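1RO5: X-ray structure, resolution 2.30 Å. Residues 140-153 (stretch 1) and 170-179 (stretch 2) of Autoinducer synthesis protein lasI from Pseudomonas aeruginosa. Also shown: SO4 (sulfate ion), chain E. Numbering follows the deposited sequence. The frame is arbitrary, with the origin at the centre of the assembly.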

ATOM      1  N   LEU A 140      -6.627   6.811  -4.112  1.00 37.61           N
ATOM      2  CA  LEU A 140      -5.764   6.268  -3.093  1.00 37.61           C
ATOM      3  C   LEU A 140      -4.742   7.296  -2.590  1.00 39.66           C
ATOM      4  O   LEU A 140      -4.095   8.023  -3.400  1.00 42.48           O
ATOM      5  CB  LEU A 140      -5.052   5.097  -3.680  1.00 37.10           C
ATOM      6  CG  LEU A 140      -6.030   3.955  -4.048  1.00 37.23           C
ATOM      7  CD1 LEU A 140      -5.230   2.806  -4.547  1.00 36.08           C
ATOM      8  CD2 LEU A 140      -6.974   3.433  -2.950  1.00 30.42           C
ATOM      9  N   VAL A 141      -4.612   7.484  -1.277  1.00 37.58           N
ATOM     10  CA  VAL A 141      -3.539   8.309  -0.806  1.00 35.07           C
ATOM     11  C   VAL A 141      -2.499   7.427  -0.066  1.00 35.47           C
ATOM     12  O   VAL A 141      -2.806   6.312   0.359  1.00 34.98           O
ATOM     13  CB  VAL A 141      -4.063   9.423   0.100  1.00 36.92           C
ATOM     14  CG1 VAL A 141      -4.933  10.349  -0.698  1.00 34.05           C
ATOM     15  CG2 VAL A 141      -4.814   8.867   1.348  1.00 34.76           C
ATOM     16  N   THR A 142      -1.263   7.881   0.032  1.00 32.21           N
ATOM     17  CA  THR A 142      -0.270   7.108   0.750  1.00 31.85           C
ATOM     18  C   THR A 142       0.913   7.995   1.128  1.00 31.62           C
ATOM     19  O   THR A 142       1.196   8.975   0.463  1.00 32.64           O
ATOM     20  CB  THR A 142       0.140   5.888  -0.093  1.00 32.18           C
ATOM     21  OG1 THR A 142       1.120   5.114   0.600  1.00 30.53           O
ATOM     22  CG2 THR A 142       0.852   6.379  -1.387  1.00 31.14           C
ATOM     23  N   VAL A 143       1.636   7.635   2.163  1.00 32.61           N
ATOM     24  CA  VAL A 143       2.936   8.227   2.462  1.00 31.17           C
ATOM     25  C   VAL A 143       3.941   7.174   2.059  1.00 34.17           C
ATOM     26  O   VAL A 143       3.936   6.063   2.620  1.00 36.28           O
ATOM     27  CB  VAL A 143       3.090   8.559   3.940  1.00 31.84           C
ATOM     28  CG1 VAL A 143       4.571   8.919   4.371  1.00 25.19           C
ATOM     29  CG2 VAL A 143       2.253   9.720   4.268  1.00 28.35           C
ATOM     30  N   THR A 144       4.771   7.503   1.077  1.00 32.89           N
ATOM     31  CA  THR A 144       5.761   6.568   0.609  1.00 34.03           C
ATOM     32  C   THR A 144       7.079   7.381   0.323  1.00 36.37           C
ATOM     33  O   THR A 144       7.233   8.544   0.853  1.00 36.54           O
ATOM     34  CB  THR A 144       5.211   5.702  -0.563  1.00 34.94           C
ATOM     35  OG1 THR A 144       6.192   4.726  -0.890  1.00 36.52           O
ATOM     36  CG2 THR A 144       5.030   6.518  -1.834  1.00 31.54           C
ATOM     37  N   THR A 145       8.080   6.798  -0.365  1.00 36.28           N
ATOM     38  CA  THR A 145       9.281   7.568  -0.643  1.00 34.17           C
ATOM     39  C   THR A 145       9.239   8.139  -2.055  1.00 35.88           C
ATOM     40  O   THR A 145       8.459   7.684  -2.992  1.00 32.25           O
ATOM     41  CB  THR A 145      10.496   6.681  -0.615  1.00 35.95           C
ATOM     42  OG1 THR A 145      10.343   5.709  -1.681  1.00 36.85           O
ATOM     43  CG2 THR A 145      10.650   5.853   0.739  1.00 32.52           C
ATOM     44  N   VAL A 146      10.191   9.054  -2.252  1.00 36.46           N
ATOM     45  CA  VAL A 146      10.338   9.695  -3.563  1.00 39.30           C
ATOM     46  C   VAL A 146      10.612   8.719  -4.659  1.00 39.49           C
ATOM     47  O   VAL A 146      10.155   8.897  -5.798  1.00 37.97           O
ATOM     48  CB  VAL A 146      11.364  10.823  -3.575  1.00 39.59           C
ATOM     49  CG1 VAL A 146      11.474  11.361  -5.033  1.00 43.86           C
ATOM     50  CG2 VAL A 146      10.905  11.909  -2.652  1.00 37.76           C
ATOM     51  N   GLY A 147      11.343   7.652  -4.294  1.00 42.87           N
ATOM     52  CA  GLY A 147      11.637   6.487  -5.159  1.00 41.07           C
ATOM     53  C   GLY A 147      10.347   5.892  -5.686  1.00 42.27           C
ATOM     54  O   GLY A 147      10.160   5.680  -6.904  1.00 42.98           O
ATOM     55  N   VAL A 148       9.430   5.544  -4.789  1.00 41.61           N
ATOM     56  CA  VAL A 148       8.233   4.840  -5.258  1.00 39.62           C
ATOM     57  C   VAL A 148       7.392   5.871  -6.051  1.00 39.67           C
ATOM     58  O   VAL A 148       6.703   5.529  -6.988  1.00 38.39           O
ATOM     59  CB  VAL A 148       7.423   4.315  -4.056  1.00 39.10           C
ATOM     60  CG1 VAL A 148       5.910   4.049  -4.394  1.00 37.85           C
ATOM     61  CG2 VAL A 148       8.108   3.187  -3.371  1.00 38.31           C
ATOM     62  N   GLU A 149       7.441   7.128  -5.630  1.00 39.22           N
ATOM     63  CA  GLU A 149       6.707   8.156  -6.362  1.00 40.82           C
ATOM     64  C   GLU A 149       7.120   8.134  -7.852  1.00 43.11           C
ATOM     65  O   GLU A 149       6.245   8.039  -8.778  1.00 41.48           O
ATOM     66  CB  GLU A 149       6.889   9.544  -5.764  1.00 38.73           C
ATOM     67  CG  GLU A 149       6.487  10.638  -6.766  1.00 39.07           C
ATOM     68  CD  GLU A 149       6.720  12.002  -6.188  1.00 45.01           C
ATOM     69  OE1 GLU A 149       7.662  12.126  -5.346  1.00 50.54           O
ATOM     70  OE2 GLU A 149       5.975  12.977  -6.484  1.00 43.70           O
ATOM     71  N   LYS A 150       8.434   8.120  -8.105  1.00 45.48           N
ATOM     72  CA  LYS A 150       8.877   8.124  -9.520  1.00 48.56           C
ATOM     73  C   LYS A 150       8.624   6.829 -10.195  1.00 48.36           C
ATOM     74  O   LYS A 150       8.257   6.791 -11.345  1.00 48.09           O
ATOM     75  CB  LYS A 150      10.269   8.750  -9.788  1.00 51.70           C
ATOM     76  CG  LYS A 150      11.451   8.233  -9.080  1.00 56.81           C
ATOM     77  CD  LYS A 150      12.666   9.173  -9.432  1.00 62.86           C
ATOM     78  CE  LYS A 150      12.866  10.332  -8.395  1.00 67.23           C
ATOM     79  NZ  LYS A 150      14.287  10.786  -8.238  1.00 66.06           N
ATOM     80  N   MET A 151       8.618   5.756  -9.451  1.00 48.11           N
ATOM     81  CA  MET A 151       8.358   4.504 -10.093  1.00 49.21           C
ATOM     82  C   MET A 151       6.893   4.534 -10.665  1.00 50.98           C
ATOM     83  O   MET A 151       6.577   3.959 -11.739  1.00 51.34           O
ATOM     84  CB  MET A 151       8.685   3.431  -9.059  1.00 52.21           C
ATOM     85  CG  MET A 151       8.634   1.995  -9.445  1.00 58.45           C
ATOM     86  SD  MET A 151       6.750   1.689  -9.474  1.00 72.45           S
ATOM     87  CE  MET A 151       6.430   1.207  -7.549  1.00 66.28           C
ATOM     88  N   MET A 152       6.044   5.335 -10.019  1.00 51.07           N
ATOM     89  CA  MET A 152       4.644   5.359 -10.300  1.00 49.86           C
ATOM     90  C   MET A 152       4.444   6.430 -11.321  1.00 49.88           C
ATOM     91  O   MET A 152       3.696   6.184 -12.233  1.00 48.71           O
ATOM     92  CB  MET A 152       3.834   5.705  -9.061  1.00 49.91           C
ATOM     93  CG  MET A 152       3.364   4.510  -8.210  1.00 52.82           C
ATOM     94  SD  MET A 152       2.437   5.048  -6.683  1.00 56.01           S
ATOM     95  CE  MET A 152       3.466   5.591  -5.583  1.00 51.63           C
ATOM     96  N   ILE A 153       5.058   7.616 -11.207  1.00 50.59           N
ATOM     97  CA  ILE A 153       4.868   8.589 -12.292  1.00 53.68           C
ATOM     98  C   ILE A 153       5.354   7.980 -13.678  1.00 54.30           C
ATOM     99  O   ILE A 153       4.766   8.255 -14.688  1.00 53.91           O
ATOM    100  CB  ILE A 153       5.493  10.038 -12.060  1.00 55.17           C
ATOM    101  CG1 ILE A 153       6.970  10.039 -12.501  1.00 63.02           C
ATOM    102  CG2 ILE A 153       5.292  10.644 -10.644  1.00 52.14           C
ATOM    103  CD1 ILE A 153       7.976  11.332 -12.166  1.00 73.39           C
TER
HETATM  104  S   SO4 E 404      13.437   3.727  -2.932  1.00 66.70           S
HETATM  105  O1  SO4 E 404      12.602   3.943  -1.774  1.00 67.50           O
HETATM  106  O2  SO4 E 404      12.614   3.545  -4.127  1.00 72.54           O
HETATM  107  O3  SO4 E 404      14.370   2.609  -2.715  1.00 68.79           O
HETATM  108  O4  SO4 E 404      14.231   4.929  -3.215  1.00 69.33           O
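Stretch 2 170-179: IERAVALRIE

How does stretch 2 run against stretch 1? After I170, which lies in a loop out of reach of stretch 1, residues 171-179 form an extended strand beside strand 140-145. The two run antiparallel, with 155° between their N-to-C directions, a signed crossing angle of 155° and axes approaching to 4.6 Å. Three hydrogen-bonded pairs set the register. L140 N donates to I178 O at 2.9 Å and I178 N to L140 O at 2.6 Å; T142 N reaches L176 O at 3.1 Å and L176 N reaches T142 O at 2.8 Å; T144 N meets V174 O at 3.0 Å and V174 N meets T144 O at 2.9 Å. Between them fall the non-hydrogen-bonded pairs V141 with R177 and V143 with A175, whose CA atoms are 4.5 and 4.3 Å apart.

Where does L176, which gives up the most surface, sit? Its side chain shares a sheet face with L140, T142, T144, V174 and I178, the face over which the helix 146-153 passes. With chi1 m and chi2 t, L176 sends CD1 to 3.7 Å from T144 CG2; L176 CD1 also lies 3.4 Å from M152 CE, and L176 CD2 lies 3.8 Å from E149 OE2. Strand and helix of stretch 1 thus both pack on this one leucine. The helix axis comes within 7.9 Å of the strand 171-179 axis, at 53° to its direction.

What do V174 and I178, two residues before and two residues after L176, add? Alternation along the strand puts both on the leucine's face. I178 packs on the strand, its CB 4.1 Å from L140 CB and its CD1 3.9 Å from T142 CG2, and its CG1 lies 4.2 Å from M152 SD. V174 lies nearer the start of the helix: its CG1 is 4.3 Å from V146 CG2 and 3.7 Å from E149 OE1, an oxygen hydrogen-bonded elsewhere in the structure.

How does the contact continue where strand turns into helix? T145 pairs with A173 at a CA-CA distance of 4.2 Å, but here the side chains diverge. One residue on, V146 N donates to R172 O at 3.0 Å, carrying the backbone ladder to the first residue of the helix, and V146 CB lies over one face of the R172 guanidinium. T145 caps that helix: its OG1 accepts from V148 N at 3.2 Å and donates to sulfate O1 at 2.9 Å.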

ATOM      1  N   ILE A 170      15.741   7.873   7.386  1.00 41.96           N
ATOM      2  CA  ILE A 170      16.842   8.012   6.404  1.00 42.13           C
ATOM      3  C   ILE A 170      16.238   8.191   5.015  1.00 40.30           C
ATOM      4  O   ILE A 170      16.973   8.130   4.001  1.00 40.20           O
ATOM      5  CB  ILE A 170      17.724   6.742   6.457  1.00 45.35           C
ATOM      6  CG1 ILE A 170      16.911   5.492   6.000  1.00 45.36           C
ATOM      7  CG2 ILE A 170      18.362   6.521   7.901  1.00 42.71           C
ATOM      8  CD1 ILE A 170      17.785   4.382   5.705  1.00 47.08           C
ATOM      9  N   GLU A 171      14.896   8.326   4.943  1.00 37.26           N
ATOM     10  CA  GLU A 171      14.231   8.433   3.612  1.00 35.46           C
ATOM     11  C   GLU A 171      13.823   9.906   3.312  1.00 36.24           C
ATOM     12  O   GLU A 171      13.670  10.728   4.240  1.00 36.17           O
ATOM     13  CB  GLU A 171      12.987   7.532   3.502  1.00 34.36           C
ATOM     14  CG  GLU A 171      13.144   6.057   3.909  1.00 34.26           C
ATOM     15  CD  GLU A 171      14.083   5.261   3.035  1.00 38.45           C
ATOM     16  OE1 GLU A 171      14.439   4.151   3.430  1.00 45.48           O
ATOM     17  OE2 GLU A 171      14.499   5.723   1.936  1.00 41.96           O
ATOM     18  N   ARG A 172      13.626  10.192   2.021  1.00 35.70           N
ATOM     19  CA  ARG A 172      12.858  11.323   1.552  1.00 35.73           C
ATOM     20  C   ARG A 172      11.451  10.877   1.311  1.00 35.34           C
ATOM     21  O   ARG A 172      11.147  10.163   0.370  1.00 36.55           O
ATOM     22  CB  ARG A 172      13.484  11.916   0.290  1.00 33.57           C
ATOM     23  CG  ARG A 172      14.863  12.618   0.632  1.00 36.85           C
ATOM     24  CD  ARG A 172      15.552  13.289  -0.578  1.00 39.82           C
ATOM     25  NE  ARG A 172      15.689  12.281  -1.648  1.00 37.27           N
ATOM     26  CZ  ARG A 172      15.507  12.528  -2.929  1.00 37.20           C
ATOM     27  NH1 ARG A 172      15.150  13.781  -3.327  1.00 37.26           N
ATOM     28  NH2 ARG A 172      15.639  11.503  -3.798  1.00 37.52           N
ATOM     29  N   ALA A 173      10.564  11.283   2.162  1.00 34.65           N
ATOM     30  CA  ALA A 173       9.190  10.726   2.111  1.00 34.06           C
ATOM     31  C   ALA A 173       8.292  11.777   1.537  1.00 34.20           C
ATOM     32  O   ALA A 173       8.596  12.937   1.685  1.00 34.69           O
ATOM     33  CB  ALA A 173       8.734  10.388   3.496  1.00 31.48           C
ATOM     34  N   VAL A 174       7.172  11.397   0.920  1.00 33.83           N
ATOM     35  CA  VAL A 174       6.228  12.331   0.407  1.00 32.32           C
ATOM     36  C   VAL A 174       4.844  11.701   0.546  1.00 33.30           C
ATOM     37  O   VAL A 174       4.736  10.476   0.543  1.00 34.00           O
ATOM     38  CB  VAL A 174       6.601  12.563  -1.124  1.00 34.50           C
ATOM     39  CG1 VAL A 174       6.743  11.161  -1.935  1.00 30.87           C
ATOM     40  CG2 VAL A 174       5.695  13.572  -1.820  1.00 29.71           C
ATOM     41  N   ALA A 175       3.776  12.512   0.629  1.00 33.94           N
ATOM     42  CA  ALA A 175       2.366  12.093   0.582  1.00 32.79           C
ATOM     43  C   ALA A 175       1.871  12.217  -0.838  1.00 35.29           C
ATOM     44  O   ALA A 175       1.930  13.316  -1.439  1.00 35.56           O
ATOM     45  CB  ALA A 175       1.458  13.016   1.460  1.00 33.51           C
ATOM     46  N   LEU A 176       1.328  11.115  -1.371  1.00 34.06           N
ATOM     47  CA  LEU A 176       0.835  11.124  -2.692  1.00 33.19           C
ATOM     48  C   LEU A 176      -0.687  10.969  -2.773  1.00 34.12           C
ATOM     49  O   LEU A 176      -1.277  10.272  -1.976  1.00 33.89           O
ATOM     50  CB  LEU A 176       1.477   9.924  -3.380  1.00 31.28           C
ATOM     51  CG  LEU A 176       2.991   9.941  -3.487  1.00 32.28           C
ATOM     52  CD1 LEU A 176       3.300   8.680  -4.218  1.00 32.64           C
ATOM     53  CD2 LEU A 176       3.570  11.134  -4.274  1.00 39.50           C
ATOM     54  N   ARG A 177      -1.310  11.566  -3.779  1.00 36.28           N
ATOM     55  CA  ARG A 177      -2.662  11.137  -4.205  1.00 40.24           C
ATOM     56  C   ARG A 177      -2.700  10.409  -5.536  1.00 39.80           C
ATOM     57  O   ARG A 177      -2.087  10.884  -6.450  1.00 41.60           O
ATOM     58  CB  ARG A 177      -3.772  12.203  -3.990  1.00 41.90           C
ATOM     59  CG  ARG A 177      -3.666  13.423  -4.630  1.00 50.39           C
ATOM     60  CD  ARG A 177      -4.306  14.658  -3.890  1.00 54.21           C
ATOM     61  NE  ARG A 177      -3.517  15.869  -4.319  1.00 55.66           N
ATOM     62  CZ  ARG A 177      -3.401  17.014  -3.643  1.00 59.88           C
ATOM     63  NH1 ARG A 177      -4.073  17.139  -2.479  1.00 55.36           N
ATOM     64  NH2 ARG A 177      -2.624  18.044  -4.150  1.00 60.56           N
ATOM     65  N   ILE A 178      -3.249   9.187  -5.606  1.00 39.41           N
ATOM     66  CA  ILE A 178      -3.140   8.393  -6.798  1.00 39.50           C
ATOM     67  C   ILE A 178      -4.589   8.362  -7.256  1.00 40.67           C
ATOM     68  O   ILE A 178      -5.385   7.651  -6.623  1.00 41.87           O
ATOM     69  CB  ILE A 178      -2.798   6.953  -6.544  1.00 39.46           C
ATOM     70  CG1 ILE A 178      -1.354   6.698  -6.158  1.00 43.54           C
ATOM     71  CG2 ILE A 178      -2.760   6.182  -7.859  1.00 39.96           C
ATOM     72  CD1 ILE A 178      -1.033   6.846  -4.811  1.00 49.77           C
ATOM     73  N   GLU A 179      -4.957   9.102  -8.330  1.00 40.21           N
ATOM     74  CA  GLU A 179      -6.343   9.085  -8.862  1.00 38.77           C
ATOM     75  C   GLU A 179      -6.594   7.818  -9.597  1.00 39.12           C
ATOM     76  O   GLU A 179      -5.775   7.407 -10.439  1.00 40.12           O
ATOM     77  CB  GLU A 179      -6.546  10.285  -9.734  1.00 39.93           C
ATOM     78  CG  GLU A 179      -6.273  11.559  -8.929  1.00 40.37           C
ATOM     79  CD  GLU A 179      -7.373  11.828  -7.951  1.00 49.17           C
ATOM     80  OE1 GLU A 179      -8.493  11.181  -8.049  1.00 54.91           O
ATOM     81  OE2 GLU A 179      -7.108  12.648  -7.063  1.00 54.44           O
TER